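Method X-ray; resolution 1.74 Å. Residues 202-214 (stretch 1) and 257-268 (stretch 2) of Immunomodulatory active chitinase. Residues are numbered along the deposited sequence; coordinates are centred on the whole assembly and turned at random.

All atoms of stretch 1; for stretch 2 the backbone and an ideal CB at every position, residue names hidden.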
# COMPACT_ATOMS: atom_id res chain seq x y z
N GLY A 202 22.08 -28.85 -11.97
CA GLY A 202 21.61 -28.22 -10.75
C GLY A 202 20.11 -28.20 -10.49
O GLY A 202 19.69 -27.98 -9.35
N TYR A 203 19.30 -28.45 -11.52
CA TYR A 203 17.86 -28.21 -11.45
C TYR A 203 17.08 -29.47 -11.79
O TYR A 203 17.21 -29.99 -12.91
CB TYR A 203 17.45 -27.10 -12.41
CG TYR A 203 18.11 -25.76 -12.21
CD1 TYR A 203 19.34 -25.47 -12.80
CD2 TYR A 203 17.47 -24.76 -11.48
CE1 TYR A 203 19.93 -24.22 -12.65
CE2 TYR A 203 18.05 -23.50 -11.33
CZ TYR A 203 19.28 -23.24 -11.92
OH TYR A 203 19.85 -21.99 -11.76
N ASP A 204 16.24 -29.92 -10.86
CA ASP A 204 15.26 -30.97 -11.13
C ASP A 204 14.06 -30.28 -11.76
O ASP A 204 13.16 -29.79 -11.07
CB ASP A 204 14.90 -31.72 -9.84
CG ASP A 204 14.03 -32.95 -10.09
OD1 ASP A 204 13.20 -32.92 -11.02
OD2 ASP A 204 14.17 -33.95 -9.34
N VAL A 205 14.04 -30.22 -13.09
CA VAL A 205 13.13 -29.31 -13.79
C VAL A 205 11.67 -29.70 -13.60
O VAL A 205 10.85 -28.82 -13.27
CB VAL A 205 13.50 -29.18 -15.28
CG1 VAL A 205 12.48 -28.31 -16.00
CG2 VAL A 205 14.89 -28.56 -15.42
N PRO A 206 11.27 -30.97 -13.78
CA PRO A 206 9.84 -31.29 -13.58
C PRO A 206 9.37 -31.09 -12.15
O PRO A 206 8.22 -30.68 -11.93
CB PRO A 206 9.74 -32.76 -14.02
CG PRO A 206 10.92 -32.98 -14.89
CD PRO A 206 12.00 -32.15 -14.28
N ALA A 207 10.22 -31.38 -11.16
CA ALA A 207 9.80 -31.18 -9.78
C ALA A 207 9.69 -29.70 -9.45
O ALA A 207 8.75 -29.28 -8.75
CB ALA A 207 10.78 -31.87 -8.83
N LEU A 208 10.63 -28.88 -9.94
CA LEU A 208 10.58 -27.45 -9.68
C LEU A 208 9.38 -26.78 -10.33
O LEU A 208 8.84 -25.81 -9.78
CB LEU A 208 11.87 -26.78 -10.17
CG LEU A 208 13.12 -27.10 -9.36
CD1 LEU A 208 14.33 -26.60 -10.14
CD2 LEU A 208 13.05 -26.48 -7.97
N ALA A 209 8.93 -27.28 -11.49
CA ALA A 209 7.76 -26.71 -12.13
C ALA A 209 6.53 -26.78 -11.23
O ALA A 209 5.65 -25.92 -11.31
CB ALA A 209 7.46 -27.44 -13.44
N LYS A 210 6.48 -27.79 -10.36
CA LYS A 210 5.32 -27.97 -9.50
C LYS A 210 5.28 -26.96 -8.36
O LYS A 210 4.20 -26.70 -7.83
CB LYS A 210 5.30 -29.40 -8.96
CG LYS A 210 5.17 -30.48 -10.04
CD LYS A 210 4.98 -31.87 -9.47
CE LYS A 210 5.02 -32.93 -10.57
NZ LYS A 210 4.18 -34.12 -10.26
N VAL A 211 6.42 -26.37 -7.99
CA VAL A 211 6.46 -25.50 -6.82
C VAL A 211 6.78 -24.05 -7.13
O VAL A 211 6.43 -23.18 -6.32
CB VAL A 211 7.44 -26.04 -5.75
CG1 VAL A 211 7.00 -27.44 -5.28
CG2 VAL A 211 8.85 -26.07 -6.27
N LEU A 212 7.45 -23.73 -8.24
CA LEU A 212 7.70 -22.34 -8.59
C LEU A 212 6.55 -21.79 -9.43
O LEU A 212 6.06 -22.46 -10.35
CB LEU A 212 9.01 -22.20 -9.37
CG LEU A 212 10.27 -22.58 -8.59
CD1 LEU A 212 11.45 -22.89 -9.53
CD2 LEU A 212 10.62 -21.49 -7.59
N ASP A 213 6.14 -20.56 -9.13
CA ASP A 213 5.11 -19.92 -9.95
C ASP A 213 5.60 -19.73 -11.38
O ASP A 213 4.87 -20.02 -12.34
CB ASP A 213 4.70 -18.59 -9.31
CG ASP A 213 3.94 -18.79 -8.00
OD1 ASP A 213 2.99 -19.60 -7.99
OD2 ASP A 213 4.30 -18.16 -6.99
N PHE A 214 6.83 -19.25 -11.55
CA PHE A 214 7.47 -19.26 -12.87
C PHE A 214 8.96 -19.07 -12.67
O PHE A 214 9.42 -18.84 -11.55
CB PHE A 214 6.88 -18.18 -13.82
CG PHE A 214 6.83 -16.77 -13.26
CD1 PHE A 214 7.97 -15.98 -13.21
CD2 PHE A 214 5.63 -16.21 -12.84
CE1 PHE A 214 7.92 -14.66 -12.73
CE2 PHE A 214 5.57 -14.90 -12.37
CZ PHE A 214 6.72 -14.12 -12.31
N UNK A 257 15.32 -25.59 -24.30
CA UNK A 257 15.88 -26.65 -23.46
C UNK A 257 15.09 -26.79 -22.16
O UNK A 257 14.77 -27.90 -21.74
CB UNK A 257 17.35 -26.37 -23.15
N UNK A 258 14.77 -25.66 -21.51
CA UNK A 258 13.95 -25.73 -20.31
C UNK A 258 12.61 -26.39 -20.60
O UNK A 258 12.13 -27.21 -19.81
CB UNK A 258 13.73 -24.33 -19.73
N UNK A 259 12.00 -26.05 -21.74
CA UNK A 259 10.78 -26.73 -22.16
C UNK A 259 11.02 -28.23 -22.33
O UNK A 259 10.27 -29.05 -21.80
CB UNK A 259 10.26 -26.13 -23.47
N UNK A 260 12.08 -28.59 -23.06
CA UNK A 260 12.35 -30.01 -23.31
C UNK A 260 12.59 -30.77 -22.01
O UNK A 260 12.33 -31.97 -21.94
CB UNK A 260 13.56 -30.17 -24.23
N UNK A 261 13.07 -30.08 -20.98
CA UNK A 261 13.36 -30.70 -19.70
C UNK A 261 12.14 -30.82 -18.80
O UNK A 261 12.22 -31.47 -17.76
CB UNK A 261 14.45 -29.90 -18.98
N UNK A 262 11.02 -30.20 -19.17
CA UNK A 262 9.78 -30.44 -18.46
C UNK A 262 9.14 -29.23 -17.81
O UNK A 262 8.18 -29.38 -17.05
CB UNK A 262 10.03 -31.50 -17.38
N UNK A 263 9.65 -28.03 -18.10
CA UNK A 263 9.04 -26.81 -17.58
C UNK A 263 8.00 -26.30 -18.57
O UNK A 263 8.36 -25.98 -19.71
CB UNK A 263 10.10 -25.74 -17.31
N UNK A 264 6.73 -26.23 -18.19
CA UNK A 264 5.70 -25.74 -19.13
C UNK A 264 6.03 -24.34 -19.64
O UNK A 264 6.53 -23.48 -18.90
CB UNK A 264 4.33 -25.73 -18.46
N UNK A 265 5.76 -24.12 -20.93
CA UNK A 265 6.17 -22.88 -21.60
C UNK A 265 5.60 -21.65 -20.91
O UNK A 265 6.25 -20.59 -20.91
CB UNK A 265 5.73 -22.90 -23.07
N UNK A 266 4.40 -21.74 -20.33
CA UNK A 266 3.81 -20.57 -19.70
C UNK A 266 4.49 -20.22 -18.38
O UNK A 266 4.22 -19.14 -17.83
CB UNK A 266 2.32 -20.80 -19.47
N UNK A 267 5.37 -21.08 -17.88
CA UNK A 267 6.20 -20.80 -16.72
C UNK A 267 7.60 -20.33 -17.08
O UNK A 267 8.38 -20.01 -16.18
CB UNK A 267 6.29 -22.05 -15.84
N UNK A 268 7.95 -20.28 -18.36
CA UNK A 268 9.28 -19.86 -18.79
C UNK A 268 9.19 -18.39 -19.19
O UNK A 268 8.56 -18.06 -20.20
CB UNK A 268 9.80 -20.72 -19.94

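Position 257 has nothing of stretch 1 near its CB, so many residues would serve; it is Y257. At 258 the CB points sideways and is also beyond reach, but Y203 and V205 offer an apolar surface farther out, which a long hydrophobic or aromatic side chain could cover. The residue is W258. Its indole edge meets the face of Y203, CH2 of W258 lying 3.7 Å from CD2 of Y203 with the planes at 69°, while CZ3 of W258 packs 3.9 Å from CG2 of V205.

Positions 259 and 260 have no neighbour in stretch 1 and would accept most helix-compatible residues; they are S259 and D260.

At 261 the CB would sit 3.8 Å from V205 CG2, so an aliphatic beginning is welcome; CA-to-CB points sideways, and a long, flexible chain is among several that would suit. K261 supplies both: its CB touches V205 CG2, and its NZ donates to a water oxygen 3.1 Å away that also lies 2.9 Å from Y203 O.

Position 262 has phi 120° and psi 9°. A CB here would be jammed against the preceding carbonyl oxygen and would come within 3.0 Å of P206 CG. Both constraints call for glycine, and G262 ends the helix in a Schellman motif, letting P206 approach closely.

The CB of 263 falls 3.7 Å from V205 CG1 and 5.0 Å from A209 CB, favouring an apolar chain; leucine, isoleucine or methionine would do. M263 packs its CB on V205 CG1 and bends to bring SD 3.5 Å from A209 CB.

At 264, phi of -57° and psi of 141° suit proline, among others. P264 rests its CD 3.8 Å from A209 CB.

Positions 265 and 266 begin a 3-10 segment and make no contact with stretch 1, so polar chains fit; they are K265 and K266.

At 267 the CB lies 4.2 Å from F214 CA, and the carbonyl oxygens of A209 and L212, which accept no backbone bond within stretch 1, lie beyond it. A side chain ending in an N-H would suit, such as glutamine, lysine or arginine. Q267 extends its amide toward them: NE2 donates to A209 O at 2.9 Å and an almost straight 178°, with L212 O also 2.9 Å from NE2. Its other amide atom, OE1, accepts from a water at 2.6 Å.

The CB of 268 points away from stretch 1, which sets little preference; it is I268.

Stretch 2 (257-268) YWSDKGMPKKQI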
# COMPACT_ATOMS: atom_id res chain seq x y z
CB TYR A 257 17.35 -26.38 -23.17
CG TYR A 257 18.02 -27.59 -22.54
CD1 TYR A 257 18.32 -28.72 -23.30
CD2 TYR A 257 18.31 -27.63 -21.18
CE1 TYR A 257 18.92 -29.83 -22.73
CE2 TYR A 257 18.91 -28.74 -20.60
CZ TYR A 257 19.20 -29.83 -21.38
OH TYR A 257 19.79 -30.93 -20.82
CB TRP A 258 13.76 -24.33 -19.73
CG TRP A 258 14.87 -23.94 -18.82
CD1 TRP A 258 16.03 -23.33 -19.17
CD2 TRP A 258 14.93 -24.15 -17.40
NE1 TRP A 258 16.82 -23.14 -18.05
CE2 TRP A 258 16.16 -23.64 -16.96
CE3 TRP A 258 14.05 -24.71 -16.46
CZ2 TRP A 258 16.55 -23.67 -15.62
CZ3 TRP A 258 14.44 -24.74 -15.12
CH2 TRP A 258 15.67 -24.23 -14.72
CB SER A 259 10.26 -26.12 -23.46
OG SER A 259 9.04 -26.71 -23.86
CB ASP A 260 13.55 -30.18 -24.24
CG ASP A 260 13.24 -29.83 -25.69
OD1 ASP A 260 12.05 -29.86 -26.09
OD2 ASP A 260 14.20 -29.54 -26.44
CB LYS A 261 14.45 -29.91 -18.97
CG LYS A 261 15.80 -29.99 -19.66
CD LYS A 261 16.56 -31.23 -19.24
CE LYS A 261 16.99 -31.14 -17.79
NZ LYS A 261 17.82 -32.33 -17.42
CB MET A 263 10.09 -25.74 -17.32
CG MET A 263 9.55 -24.44 -16.73
SD MET A 263 8.90 -24.65 -15.05
CE MET A 263 10.42 -24.96 -14.14
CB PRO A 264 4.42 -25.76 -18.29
CG PRO A 264 4.68 -26.80 -17.21
CD PRO A 264 6.15 -26.69 -16.91
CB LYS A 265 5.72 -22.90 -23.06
CG LYS A 265 6.59 -23.70 -24.02
CD LYS A 265 6.15 -23.39 -25.45
CE LYS A 265 6.90 -24.20 -26.48
NZ LYS A 265 8.23 -23.61 -26.80
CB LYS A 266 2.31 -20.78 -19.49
CG LYS A 266 1.52 -20.88 -20.81
CD LYS A 266 1.95 -19.82 -21.84
CE LYS A 266 1.35 -18.45 -21.56
NZ LYS A 266 1.57 -17.48 -22.67
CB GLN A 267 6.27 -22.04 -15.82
CG GLN A 267 4.98 -22.27 -15.02
CD GLN A 267 4.99 -23.57 -14.22
OE1 GLN A 267 4.54 -24.61 -14.70
NE2 GLN A 267 5.50 -23.51 -13.00
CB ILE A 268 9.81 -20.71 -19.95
CG1 ILE A 268 9.92 -22.18 -19.53
CG2 ILE A 268 11.16 -20.16 -20.42
CD1 ILE A 268 10.05 -23.17 -20.71
O HOH W 1 18.61 -31.93 -14.47
O HOH W 2 3.52 -26.80 -13.69
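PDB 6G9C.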